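Local coordinates for putative metal-dependent hydrolase (Bacillus subtilis, PDB 6KNS), which binds zinc and calcium ions and probably acts as a metal-dependent hydrolase, perhaps in 3'-tRNA processing, at residues L63-H68 with T159-Y164; N183-Q188 with R228-T233; F79-G84 with H92-Y97; F18-E23 with L218-V223. One frame throughout, in Å; residues are numbered along the deposited sequence.

In the fold
From the N terminus, residues 18-23 open interaction 4 and 63-68 open interaction 1. The shortest loop comes next: interaction 3 joins helix 74-86 to the start of strand 94-98 and lies wholly within the span of interaction 1, which 159-164 close at the zinc ions. That span in turn sits within interaction 4, closed by 218-223. Residues 183-188 begin interaction 2 before that closure and meet 228-233 after it, so interactions 2 and 4 cross. Interactions 1 and 4 bring loops of the two beta sheets together. The crossed pair also touch directly, through Tyr-185 OH and Phe-221 O, whereas interaction 3 lies far from interaction 2, beyond the chain centre.

Interaction 1. Residues L63-H68 with T159-Y164; sequences LSHYHH and TADSSY. With ZN (zinc ion), chain H; ZN (zinc ion), chain G.
His-65, His-67 and Asp-161 meet through a zinc ion. His-65 NE2 binds it at 2.3 Å, His-67 ND1 at 2.1 Å and Asp-161 OD2 at 2.4 Å, with His-140 as the fourth protein ligand. The same Asp-161 OD2 also binds the second zinc, whose other ligands are Asp-69, His-70 and His-217, so a single carboxylate oxygen bridges the pair. It lies near the edge of the His-65 ring, close to the ring plane, and the carboxylate is turned 62° from that plane.

Hydrogen bonding fixes the first ligand from behind. His-65 ND1 donates to Ser-64 OG over 2.9 Å, nearly straight at 163° and within the imidazole plane, which limits rotation of the ring. A chi1 of 70° sets His-65 CG between its backbone N and carbonyl carbon, with ND1 facing Ser-64 OG and NE2 the zinc.

Away from the metals, Ser-64 CB presses against Ala-160 CB at 3.4 Å, tighter than usual for two carbons.

Residues 65-70 form the HxHxDH motif of the metallo-beta-lactamase fold. With two cations on one oxygen, the Asp-161 carboxylate is probably strongly polarised, and the bridge probably couples the geometry of both metals to the loop 159-164.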
loop_
_atom_site.group_PDB
_atom_site.type_symbol
_atom_site.label_atom_id
_atom_site.label_comp_id
_atom_site.label_asym_id
_atom_site.label_seq_id
_atom_site.Cartn_x
_atom_site.Cartn_y
_atom_site.Cartn_z
ATOM N N LEU A 63 1.293 10.882 11.363
ATOM C CA LEU A 63 2.370 10.551 10.457
ATOM C C LEU A 63 3.701 11.171 10.900
ATOM O O LEU A 63 3.789 12.367 11.099
ATOM C CB LEU A 63 2.035 11.104 9.078
ATOM C CG LEU A 63 0.741 10.557 8.488
ATOM C CD1 LEU A 63 0.527 11.207 7.106
ATOM C CD2 LEU A 63 0.758 8.990 8.383
ATOM N N SER A 64 4.725 10.334 11.103
ATOM C CA SER A 64 6.024 10.823 11.569
ATOM C C SER A 64 6.727 11.629 10.457
ATOM O O SER A 64 7.414 12.613 10.745
ATOM C CB SER A 64 6.938 9.665 11.955
ATOM O OG SER A 64 7.074 8.763 10.856
ATOM N N HIS A 65 6.567 11.185 9.216
ATOM C CA HIS A 65 7.186 11.818 8.073
ATOM C C HIS A 65 6.604 11.276 6.776
ATOM O O HIS A 65 5.783 10.343 6.806
ATOM C CB HIS A 65 8.707 11.684 8.105
ATOM C CG HIS A 65 9.258 10.299 7.879
ATOM N ND1 HIS A 65 9.007 9.236 8.723
ATOM C CD2 HIS A 65 10.161 9.851 6.966
ATOM C CE1 HIS A 65 9.713 8.190 8.312
ATOM N NE2 HIS A 65 10.416 8.535 7.246
ATOM N N TYR A 66 7.003 11.853 5.648
ATOM C CA TYR A 66 6.327 11.573 4.401
ATOM C C TYR A 66 7.073 10.683 3.409
ATOM O O TYR A 66 6.747 10.656 2.224
ATOM C CB TYR A 66 5.961 12.899 3.739
ATOM C CG TYR A 66 5.032 13.792 4.592
ATOM C CD1 TYR A 66 3.700 13.464 4.741
ATOM C CD2 TYR A 66 5.479 14.934 5.196
ATOM C CE1 TYR A 66 2.837 14.240 5.464
ATOM C CE2 TYR A 66 4.591 15.759 5.949
ATOM C CZ TYR A 66 3.281 15.379 6.087
ATOM O OH TYR A 66 2.341 16.114 6.772
ATOM N N HIS A 67 8.002 9.884 3.897
ATOM C CA HIS A 67 8.617 8.823 3.083
ATOM C C HIS A 67 7.525 7.789 2.736
ATOM O O HIS A 67 6.653 7.512 3.566
ATOM C CB HIS A 67 9.753 8.145 3.868
ATOM C CG HIS A 67 11.108 8.742 3.659
ATOM N ND1 HIS A 67 12.172 8.491 4.508
ATOM C CD2 HIS A 67 11.602 9.512 2.651
ATOM C CE1 HIS A 67 13.254 9.110 4.049
ATOM N NE2 HIS A 67 12.933 9.739 2.925
ATOM N N HIS A 68 7.599 7.215 1.529
ATOM C CA HIS A 68 6.593 6.271 1.006
ATOM C C HIS A 68 6.237 5.145 1.948
ATOM O O HIS A 68 5.065 4.781 2.122
ATOM C CB HIS A 68 7.090 5.617 -0.280
ATOM C CG HIS A 68 7.331 6.570 -1.382
ATOM N ND1 HIS A 68 6.362 7.436 -1.856
ATOM C CD2 HIS A 68 8.454 6.809 -2.112
ATOM C CE1 HIS A 68 6.879 8.147 -2.852
ATOM N NE2 HIS A 68 8.142 7.790 -3.013
ATOM N N THR A 159 10.581 6.150 17.924
ATOM C CA THR A 159 11.656 6.950 17.351
ATOM C C THR A 159 11.349 7.432 15.933
ATOM O O THR A 159 12.077 8.268 15.402
ATOM C CB THR A 159 12.989 6.151 17.238
ATOM O OG1 THR A 159 12.808 5.058 16.318
ATOM C CG2 THR A 159 13.451 5.618 18.583
ATOM N N ALA A 160 10.313 6.897 15.286
ATOM C CA ALA A 160 10.197 7.047 13.856
ATOM C C ALA A 160 11.564 6.665 13.257
ATOM O O ALA A 160 12.239 5.746 13.765
ATOM C CB ALA A 160 9.760 8.463 13.468
ATOM N N ASP A 161 11.972 7.346 12.194
ATOM C CA ASP A 161 13.243 7.069 11.545
ATOM C C ASP A 161 14.268 8.076 11.962
ATOM O O ASP A 161 14.009 9.275 11.897
ATOM C CB ASP A 161 13.112 7.214 10.048
ATOM C CG ASP A 161 12.295 6.107 9.413
ATOM O OD1 ASP A 161 11.574 5.327 10.090
ATOM O OD2 ASP A 161 12.436 6.029 8.205
ATOM N N SER A 162 15.457 7.611 12.316
ATOM C CA SER A 162 16.545 8.532 12.675
ATOM C C SER A 162 17.883 7.818 12.712
ATOM O O SER A 162 17.944 6.620 12.997
ATOM C CB SER A 162 16.271 9.106 14.060
ATOM O OG SER A 162 17.155 10.167 14.384
ATOM N N SER A 163 18.955 8.541 12.430
ATOM C CA SER A 163 20.277 8.123 12.903
ATOM C C SER A 163 20.416 8.600 14.354
ATOM O O SER A 163 19.578 9.361 14.873
ATOM C CB SER A 163 21.416 8.705 12.040
ATOM O OG SER A 163 21.428 10.124 12.071
ATOM N N TYR A 164 21.476 8.153 15.005
ATOM C CA TYR A 164 21.577 8.274 16.459
ATOM C C TYR A 164 21.707 9.749 16.890
ATOM O O TYR A 164 22.375 10.520 16.211
ATOM C CB TYR A 164 22.764 7.430 17.020
ATOM C CG TYR A 164 22.958 7.723 18.498
ATOM C CD1 TYR A 164 22.151 7.116 19.460
ATOM C CD2 TYR A 164 23.845 8.686 18.909
ATOM C CE1 TYR A 164 22.279 7.432 20.799
ATOM C CE2 TYR A 164 23.976 9.019 20.241
ATOM C CZ TYR A 164 23.184 8.398 21.178
ATOM O OH TYR A 164 23.336 8.741 22.494
HETATM ZN ZN ZN H . 12.221 7.496 6.363
HETATM ZN ZN ZN G . 11.083 4.629 7.070
#

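Interaction 2. Residues N183-Q188 with R228-T233; sequences NFYADQ and RKEAKT
Glu-230 lays its extended side chain along Ala-186, with CG 3.6 Å and CD 3.5 Å from Ala-186 CB, so that the methyl group rests against the stem and carboxylate carbon. From there OE1 accepts a hydrogen bond from the backbone Ala-186 N at 2.9 Å. The bond is bent, 138° at the hydrogen, and the N-H approaches from above the carboxylate plane, 64° out of it. Glu-230 OE1 has a second partner in Ser-198 OG, so two bonds grip this oxygen at the start of helix 198-208.

Both Glu-230 oxygens also lie by Tyr-185: OE2 is 3.8 Å from Tyr-185 CD2, at the ring edge near its plane, and OE1 3.6 Å from Tyr-185 CA, while carboxylate and ring planes stand 77° apart. The phenol end of Tyr-185 points elsewhere, and its OH bonds Phe-221 O.

Ala-186 is the second residue of a type I turn, closed by Gln-188 N to Tyr-185 O at 2.9 Å and braced by Tyr-185 N, which donates to a lone pair of Gln-188 OE1. A glutamate of helix 225-231 thus holds the turn that follows strand 177-181, tying together helices and loops in the C-terminal half of the metallo-beta-lactamase alpha-beta/beta-alpha sandwich.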
loop_
_atom_site.group_PDB
_atom_site.type_symbol
_atom_site.label_atom_id
_atom_site.label_comp_id
_atom_site.label_asym_id
_atom_site.label_seq_id
_atom_site.Cartn_x
_atom_site.Cartn_y
_atom_site.Cartn_z
ATOM N N ASN A 183 17.273 -0.394 11.476
ATOM C CA ASN A 183 17.390 -0.835 10.097
ATOM C C ASN A 183 18.749 -1.486 9.793
ATOM O O ASN A 183 18.890 -2.082 8.746
ATOM C CB ASN A 183 17.160 0.356 9.149
ATOM C CG ASN A 183 16.457 -0.055 7.842
ATOM O OD1 ASN A 183 16.742 -1.109 7.257
ATOM N ND2 ASN A 183 15.533 0.742 7.415
ATOM N N PHE A 184 19.735 -1.347 10.695
ATOM C CA PHE A 184 21.102 -1.852 10.490
ATOM C C PHE A 184 21.624 -2.712 11.637
ATOM O O PHE A 184 21.183 -2.546 12.768
ATOM C CB PHE A 184 22.066 -0.674 10.262
ATOM C CG PHE A 184 21.901 -0.020 8.922
ATOM C CD1 PHE A 184 22.698 -0.366 7.873
ATOM C CD2 PHE A 184 20.931 0.934 8.717
ATOM C CE1 PHE A 184 22.531 0.244 6.607
ATOM C CE2 PHE A 184 20.743 1.533 7.472
ATOM C CZ PHE A 184 21.545 1.201 6.426
ATOM N N TYR A 185 22.563 -3.626 11.328
ATOM C CA TYR A 185 23.170 -4.538 12.304
ATOM C C TYR A 185 24.327 -3.838 13.012
ATOM O O TYR A 185 24.779 -2.780 12.581
ATOM C CB TYR A 185 23.643 -5.844 11.616
ATOM C CG TYR A 185 22.464 -6.683 11.118
ATOM C CD1 TYR A 185 21.904 -6.483 9.853
ATOM C CD2 TYR A 185 21.847 -7.612 11.955
ATOM C CE1 TYR A 185 20.802 -7.244 9.416
ATOM C CE2 TYR A 185 20.751 -8.368 11.541
ATOM C CZ TYR A 185 20.219 -8.161 10.274
ATOM O OH TYR A 185 19.158 -8.912 9.867
ATOM N N ALA A 186 24.813 -4.453 14.084
ATOM C CA ALA A 186 25.780 -3.841 15.006
ATOM C C ALA A 186 27.060 -3.442 14.322
ATOM O O ALA A 186 27.679 -2.462 14.709
ATOM C CB ALA A 186 26.097 -4.806 16.189
ATOM N N ASP A 187 27.463 -4.193 13.299
ATOM C CA ASP A 187 28.720 -3.886 12.592
ATOM C C ASP A 187 28.589 -2.763 11.591
ATOM O O ASP A 187 29.589 -2.369 11.036
ATOM C CB ASP A 187 29.284 -5.123 11.853
ATOM C CG ASP A 187 28.360 -5.630 10.743
ATOM O OD1 ASP A 187 27.254 -6.129 11.079
ATOM O OD2 ASP A 187 28.740 -5.539 9.536
ATOM N N GLN A 188 27.377 -2.279 11.329
ATOM C CA GLN A 188 27.129 -1.367 10.228
ATOM C C GLN A 188 26.808 0.030 10.759
ATOM O O GLN A 188 26.248 0.170 11.861
ATOM C CB GLN A 188 25.911 -1.813 9.402
ATOM C CG GLN A 188 25.984 -3.153 8.666
ATOM C CD GLN A 188 24.660 -3.449 7.991
ATOM O OE1 GLN A 188 23.644 -3.697 8.664
ATOM N NE2 GLN A 188 24.640 -3.365 6.656
ATOM N N ARG A 228 18.277 -8.431 18.081
ATOM C CA ARG A 228 17.971 -8.575 19.484
ATOM C C ARG A 228 19.204 -8.935 20.343
ATOM O O ARG A 228 19.406 -8.335 21.404
ATOM C CB ARG A 228 16.907 -9.643 19.678
ATOM C CG ARG A 228 16.566 -9.883 21.105
ATOM C CD ARG A 228 15.526 -10.990 21.273
ATOM N NE ARG A 228 15.499 -11.332 22.679
ATOM C CZ ARG A 228 16.412 -12.063 23.316
ATOM N NH1 ARG A 228 17.446 -12.628 22.668
ATOM N NH2 ARG A 228 16.278 -12.243 24.620
ATOM N N LYS A 229 20.012 -9.901 19.905
ATOM C CA LYS A 229 21.198 -10.278 20.688
ATOM C C LYS A 229 22.209 -9.123 20.807
ATOM O O LYS A 229 22.831 -8.893 21.863
ATOM C CB LYS A 229 21.894 -11.467 20.044
ATOM C CG LYS A 229 21.110 -12.757 20.072
ATOM C CD LYS A 229 21.927 -13.917 19.467
ATOM C CE LYS A 229 21.078 -15.167 19.370
ATOM N NZ LYS A 229 21.804 -16.257 18.729
ATOM N N GLU A 230 22.376 -8.410 19.706
ATOM C CA GLU A 230 23.274 -7.254 19.659
ATOM C C GLU A 230 22.757 -6.165 20.584
ATOM O O GLU A 230 23.531 -5.572 21.314
ATOM C CB GLU A 230 23.354 -6.711 18.222
ATOM C CG GLU A 230 24.121 -7.599 17.265
ATOM C CD GLU A 230 23.742 -7.367 15.797
ATOM O OE1 GLU A 230 23.097 -6.340 15.446
ATOM O OE2 GLU A 230 24.088 -8.229 14.969
ATOM N N ALA A 231 21.445 -5.889 20.547
ATOM C CA ALA A 231 20.909 -4.845 21.424
ATOM C C ALA A 231 21.098 -5.226 22.899
ATOM O O ALA A 231 21.395 -4.362 23.733
ATOM C CB ALA A 231 19.452 -4.540 21.129
ATOM N N LYS A 232 20.950 -6.513 23.202
ATOM C CA LYS A 232 21.126 -7.003 24.567
ATOM C C LYS A 232 22.585 -6.910 25.058
ATOM O O LYS A 232 22.815 -7.095 26.233
ATOM C CB LYS A 232 20.631 -8.467 24.720
ATOM C CG LYS A 232 19.160 -8.720 24.386
ATOM C CD LYS A 232 18.207 -8.387 25.502
ATOM C CE LYS A 232 18.380 -9.290 26.781
ATOM N NZ LYS A 232 18.572 -8.387 28.008
ATOM N N THR A 233 23.562 -6.656 24.170
ATOM C CA THR A 233 24.945 -6.502 24.646
ATOM C C THR A 233 25.058 -5.145 25.319
ATOM O O THR A 233 25.988 -4.905 26.037
ATOM C CB THR A 233 25.998 -6.598 23.533
ATOM O OG1 THR A 233 25.816 -5.531 22.567
ATOM C CG2 THR A 233 25.900 -7.966 22.856
#

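Interaction 3. Residues F79-G84 with H92-Y97; sequences FAKQVG and HTLPIY
Lys-81 reaches from helix 74-86 to the chain entering strand 94-98, and its last two atoms make the contact. The closer-fitting part is apolar: Lys-81 CE lies 3.9 Å from Leu-94 CB, where the two side chains cross at about a right angle. Leu-94 is buried and packs on Val-61 of the neighbouring strand 60-62. Bends at both chi2 (-66°) and chi3 (-63°) curl the lysine instead of letting it run straight out, and bring CE against Leu-94 CB.

Strands 60-62 and 94-98 are adjacent and parallel, and helix 74-86 lies in the connection between them, so this is a beta-alpha-beta crossover of the N-terminal sheet, with the lysine linking the helix to the second strand. The Lys-81 side chain also touches His-114.

The looser side belongs to the loop. Lys-81 NZ donates to the backbone His-92 O over a longish 3.2 Å, arriving almost along the C=O axis at 168°. His-92 itself is exposed, and its side chain comes no nearer than 5.3 Å to residues 79-84, its imidazole turned from the helix. Elsewhere on the helix, Ala-80 and Val-83 pack against Phe-18 of the second subunit.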
loop_
_atom_site.group_PDB
_atom_site.type_symbol
_atom_site.label_atom_id
_atom_site.label_comp_id
_atom_site.label_asym_id
_atom_site.label_seq_id
_atom_site.Cartn_x
_atom_site.Cartn_y
_atom_site.Cartn_z
ATOM N N PHE A 79 -9.969 6.860 0.175
ATOM C CA PHE A 79 -11.052 6.198 -0.521
ATOM C C PHE A 79 -11.922 5.329 0.421
ATOM O O PHE A 79 -13.124 5.279 0.239
ATOM C CB PHE A 79 -10.538 5.389 -1.687
ATOM C CG PHE A 79 -10.094 6.211 -2.884
ATOM C CD1 PHE A 79 -10.319 7.599 -2.966
ATOM C CD2 PHE A 79 -9.522 5.567 -3.989
ATOM C CE1 PHE A 79 -9.920 8.335 -4.097
ATOM C CE2 PHE A 79 -9.133 6.300 -5.126
ATOM C CZ PHE A 79 -9.344 7.679 -5.181
ATOM N N ALA A 80 -11.322 4.660 1.419
ATOM C CA ALA A 80 -12.091 3.844 2.369
ATOM C C ALA A 80 -13.104 4.723 3.099
ATOM O O ALA A 80 -14.248 4.324 3.288
ATOM C CB ALA A 80 -11.169 3.108 3.373
ATOM N N LYS A 81 -12.698 5.923 3.496
ATOM C CA LYS A 81 -13.621 6.839 4.144
ATOM C C LYS A 81 -14.712 7.283 3.187
ATOM O O LYS A 81 -15.886 7.343 3.568
ATOM C CB LYS A 81 -12.883 8.047 4.720
ATOM C CG LYS A 81 -11.986 7.690 5.935
ATOM C CD LYS A 81 -12.767 7.226 7.156
ATOM C CE LYS A 81 -13.658 8.334 7.660
ATOM N NZ LYS A 81 -14.447 7.881 8.802
ATOM N N GLN A 82 -14.341 7.567 1.938
ATOM C CA GLN A 82 -15.355 7.908 0.956
ATOM C C GLN A 82 -16.374 6.787 0.730
ATOM O O GLN A 82 -17.573 7.035 0.665
ATOM C CB GLN A 82 -14.738 8.309 -0.370
ATOM C CG GLN A 82 -15.743 8.864 -1.411
ATOM C CD GLN A 82 -15.009 9.448 -2.609
ATOM O OE1 GLN A 82 -13.871 9.071 -2.884
ATOM N NE2 GLN A 82 -15.631 10.399 -3.301
ATOM N N VAL A 83 -15.913 5.555 0.612
ATOM C CA VAL A 83 -16.852 4.457 0.417
ATOM C C VAL A 83 -17.733 4.279 1.673
ATOM O O VAL A 83 -18.937 4.077 1.542
ATOM C CB VAL A 83 -16.154 3.181 0.033
ATOM C CG1 VAL A 83 -17.139 1.968 0.193
ATOM C CG2 VAL A 83 -15.572 3.326 -1.411
ATOM N N GLY A 84 -17.149 4.430 2.866
ATOM C CA GLY A 84 -17.923 4.405 4.118
ATOM C C GLY A 84 -19.086 5.379 4.144
ATOM O O GLY A 84 -20.208 5.037 4.529
ATOM N N HIS A 92 -18.355 11.304 9.958
ATOM C CA HIS A 92 -17.228 11.869 10.728
ATOM C C HIS A 92 -15.917 11.863 9.920
ATOM O O HIS A 92 -15.444 10.825 9.458
ATOM C CB HIS A 92 -17.034 11.169 12.091
ATOM C CG HIS A 92 -18.068 11.552 13.123
ATOM N ND1 HIS A 92 -18.878 12.670 13.002
ATOM C CD2 HIS A 92 -18.415 10.965 14.301
ATOM C CE1 HIS A 92 -19.685 12.748 14.048
ATOM N NE2 HIS A 92 -19.421 11.730 14.854
ATOM N N THR A 93 -15.383 13.060 9.745
ATOM C CA THR A 93 -14.117 13.290 9.104
ATOM C C THR A 93 -13.004 12.706 9.982
ATOM O O THR A 93 -12.941 12.918 11.191
ATOM C CB THR A 93 -13.934 14.806 8.856
ATOM O OG1 THR A 93 -15.113 15.274 8.216
ATOM C CG2 THR A 93 -12.755 15.110 7.966
ATOM N N LEU A 94 -12.143 11.922 9.370
ATOM C CA LEU A 94 -11.036 11.326 10.104
ATOM C C LEU A 94 -9.907 12.361 10.080
ATOM O O LEU A 94 -9.486 12.753 8.999
ATOM C CB LEU A 94 -10.586 10.062 9.416
ATOM C CG LEU A 94 -9.292 9.445 9.916
ATOM C CD1 LEU A 94 -9.497 8.903 11.363
ATOM C CD2 LEU A 94 -8.825 8.362 8.930
ATOM N N PRO A 95 -9.427 12.798 11.264
ATOM C CA PRO A 95 -8.281 13.711 11.284
ATOM C C PRO A 95 -6.980 12.929 10.984
ATOM O O PRO A 95 -6.772 11.832 11.526
ATOM C CB PRO A 95 -8.288 14.321 12.703
ATOM C CG PRO A 95 -9.141 13.339 13.577
ATOM C CD PRO A 95 -10.093 12.654 12.577
ATOM N N ILE A 96 -6.154 13.486 10.101
ATOM C CA ILE A 96 -4.820 12.973 9.845
ATOM C C ILE A 96 -3.822 14.074 10.203
ATOM O O ILE A 96 -3.768 15.101 9.531
ATOM C CB ILE A 96 -4.617 12.545 8.389
ATOM C CG1 ILE A 96 -5.681 11.537 7.958
ATOM C CG2 ILE A 96 -3.209 11.895 8.210
ATOM C CD1 ILE A 96 -5.594 11.141 6.498
ATOM N N TYR A 97 -3.097 13.855 11.302
ATOM C CA TYR A 97 -2.064 14.756 11.827
ATOM C C TYR A 97 -0.721 14.513 11.121
ATOM O O TYR A 97 -0.288 13.375 10.972
ATOM C CB TYR A 97 -1.865 14.522 13.347
ATOM C CG TYR A 97 -3.073 14.919 14.158
ATOM C CD1 TYR A 97 -3.248 16.232 14.538
ATOM C CD2 TYR A 97 -4.079 14.010 14.460
ATOM C CE1 TYR A 97 -4.367 16.643 15.250
ATOM C CE2 TYR A 97 -5.242 14.415 15.185
ATOM C CZ TYR A 97 -5.356 15.734 15.549
ATOM O OH TYR A 97 -6.415 16.207 16.225
#

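Interaction 4. Residues F18-E23 with L218-V223; sequences FPAANE and LPHFGV
Phe-18 and His-220 stack face to face, their ring centroids 3.6 Å apart and their planes only 9° from parallel. The two side chains come from opposite directions, and the overlap is nearly complete: His-220 NE2 lies over the centre of the phenyl ring, and Phe-18 CZ over the centre of the imidazole, 3.4 Å from His-220 CG. Phe-18 CE2 adds a contact to ND1, also at 3.4 Å. The phenyl is put there by a chi1 of 64°, which places CG between the backbone N and the carbonyl carbon and sends the ring out toward His-220. At the edge of the imidazole, close to its plane, Ala-20 N lies 3.6 Å from His-220 CE1, so the loop passes along the rim of the ring it also stacks on.

Farther out, His-220 NE2 is hydrogen-bonded to Gly-16 O, which fixes the rotation of the imidazole, and the ring of Tyr-15 also meets it. Leu-218 pairs its backbone with Cys-14 and Gly-16, holding the two loops side by side. Beyond the stack, a type II turn closes with Glu-23 N to Ala-20 O at 3.0 Å, Asn-22 taking the positive phi of 63°. Phe-18 packs in addition on Pro-76 of the second subunit.

The contact joins the loop after strand 7-13 of one sheet to the loop after strand 212-216 of the other. With the zinc ligands Asp-69 and His-217 close by, about 6 Å from Phe-18 and 8 Å from His-220 between side chains, this is a loop pair bordering the dinuclear zinc site of the metallo-beta-lactamase fold.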
loop_
_atom_site.group_PDB
_atom_site.type_symbol
_atom_site.label_atom_id
_atom_site.label_comp_id
_atom_site.label_asym_id
_atom_site.label_seq_id
_atom_site.Cartn_x
_atom_site.Cartn_y
_atom_site.Cartn_z
ATOM N N PHE A 18 10.088 -1.064 2.221
ATOM C CA PHE A 18 9.131 -1.764 1.368
ATOM C C PHE A 18 8.814 -3.098 2.067
ATOM O O PHE A 18 9.569 -3.552 2.891
ATOM C CB PHE A 18 9.732 -2.037 -0.016
ATOM C CG PHE A 18 10.940 -2.970 0.013
ATOM C CD1 PHE A 18 12.201 -2.482 0.255
ATOM C CD2 PHE A 18 10.814 -4.335 -0.231
ATOM C CE1 PHE A 18 13.296 -3.332 0.270
ATOM C CE2 PHE A 18 11.920 -5.177 -0.216
ATOM C CZ PHE A 18 13.158 -4.667 0.027
ATOM N N PRO A 19 7.687 -3.704 1.756
ATOM C CA PRO A 19 7.287 -4.886 2.507
ATOM C C PRO A 19 8.023 -6.132 2.034
ATOM O O PRO A 19 8.208 -6.330 0.832
ATOM C CB PRO A 19 5.801 -5.008 2.164
ATOM C CG PRO A 19 5.741 -4.452 0.760
ATOM C CD PRO A 19 6.641 -3.274 0.812
ATOM N N ALA A 20 8.463 -6.954 2.977
ATOM C CA ALA A 20 8.771 -8.348 2.683
ATOM C C ALA A 20 7.465 -9.016 2.231
ATOM O O ALA A 20 6.360 -8.479 2.466
ATOM C CB ALA A 20 9.327 -9.072 3.968
ATOM N N ALA A 21 7.601 -10.172 1.594
ATOM C CA ALA A 21 6.479 -10.979 1.165
ATOM C C ALA A 21 5.439 -11.194 2.292
ATOM O O ALA A 21 5.749 -11.647 3.399
ATOM C CB ALA A 21 6.982 -12.346 0.580
ATOM N N ASN A 22 4.207 -10.793 1.998
ATOM C CA ASN A 22 3.060 -10.951 2.893
ATOM C C ASN A 22 3.189 -10.175 4.213
ATOM O O ASN A 22 2.435 -10.417 5.169
ATOM C CB ASN A 22 2.763 -12.424 3.135
ATOM C CG ASN A 22 2.399 -13.158 1.836
ATOM O OD1 ASN A 22 1.469 -12.771 1.121
ATOM N ND2 ASN A 22 3.152 -14.192 1.520
ATOM N N GLU A 23 4.113 -9.216 4.234
ATOM C CA GLU A 23 4.268 -8.345 5.392
ATOM C C GLU A 23 3.944 -6.901 5.035
ATOM O O GLU A 23 3.307 -6.632 3.995
ATOM C CB GLU A 23 5.670 -8.451 5.967
ATOM C CG GLU A 23 6.055 -9.897 6.335
ATOM C CD GLU A 23 5.161 -10.525 7.423
ATOM O OE1 GLU A 23 4.506 -9.795 8.220
ATOM O OE2 GLU A 23 5.107 -11.783 7.446
ATOM N N LEU A 218 12.658 -2.981 9.994
ATOM C CA LEU A 218 13.628 -4.060 9.878
ATOM C C LEU A 218 14.228 -4.162 8.480
ATOM O O LEU A 218 13.589 -3.782 7.499
ATOM C CB LEU A 218 12.950 -5.386 10.225
ATOM C CG LEU A 218 12.339 -5.474 11.609
ATOM C CD1 LEU A 218 11.526 -6.828 11.755
ATOM C CD2 LEU A 218 13.439 -5.296 12.666
ATOM N N PRO A 219 15.462 -4.689 8.390
ATOM C CA PRO A 219 16.137 -4.847 7.099
ATOM C C PRO A 219 15.683 -6.103 6.352
ATOM O O PRO A 219 15.025 -6.943 6.920
ATOM C CB PRO A 219 17.607 -4.988 7.490
ATOM C CG PRO A 219 17.580 -5.591 8.868
ATOM C CD PRO A 219 16.339 -5.012 9.524
ATOM N N HIS A 220 16.033 -6.203 5.077
ATOM C CA HIS A 220 15.652 -7.319 4.231
ATOM C C HIS A 220 16.839 -8.271 3.992
ATOM O O HIS A 220 16.925 -8.897 2.943
ATOM C CB HIS A 220 15.110 -6.767 2.883
ATOM C CG HIS A 220 13.899 -5.899 3.060
ATOM N ND1 HIS A 220 12.616 -6.386 2.931
ATOM C CD2 HIS A 220 13.772 -4.608 3.438
ATOM C CE1 HIS A 220 11.751 -5.424 3.191
ATOM N NE2 HIS A 220 12.423 -4.327 3.487
ATOM N N PHE A 221 17.758 -8.363 4.944
ATOM C CA PHE A 221 18.850 -9.349 4.862
ATOM C C PHE A 221 19.287 -9.666 6.288
ATOM O O PHE A 221 18.954 -8.938 7.221
ATOM C CB PHE A 221 20.043 -8.797 4.061
ATOM C CG PHE A 221 20.717 -7.650 4.723
ATOM C CD1 PHE A 221 20.174 -6.375 4.642
ATOM C CD2 PHE A 221 21.871 -7.842 5.483
ATOM C CE1 PHE A 221 20.795 -5.271 5.304
ATOM C CE2 PHE A 221 22.490 -6.772 6.135
ATOM C CZ PHE A 221 21.952 -5.485 6.053
ATOM N N GLY A 222 20.029 -10.734 6.454
ATOM C CA GLY A 222 20.574 -11.084 7.776
ATOM C C GLY A 222 19.630 -11.894 8.649
ATOM O O GLY A 222 18.534 -12.287 8.223
ATOM N N VAL A 223 20.091 -12.165 9.867
ATOM C CA VAL A 223 19.339 -12.915 10.846
ATOM C C VAL A 223 18.774 -11.919 11.828
ATOM O O VAL A 223 19.506 -11.406 12.682
ATOM C CB VAL A 223 20.241 -13.888 11.565
ATOM C CG1 VAL A 223 19.420 -14.748 12.585
ATOM C CG2 VAL A 223 20.956 -14.724 10.523
#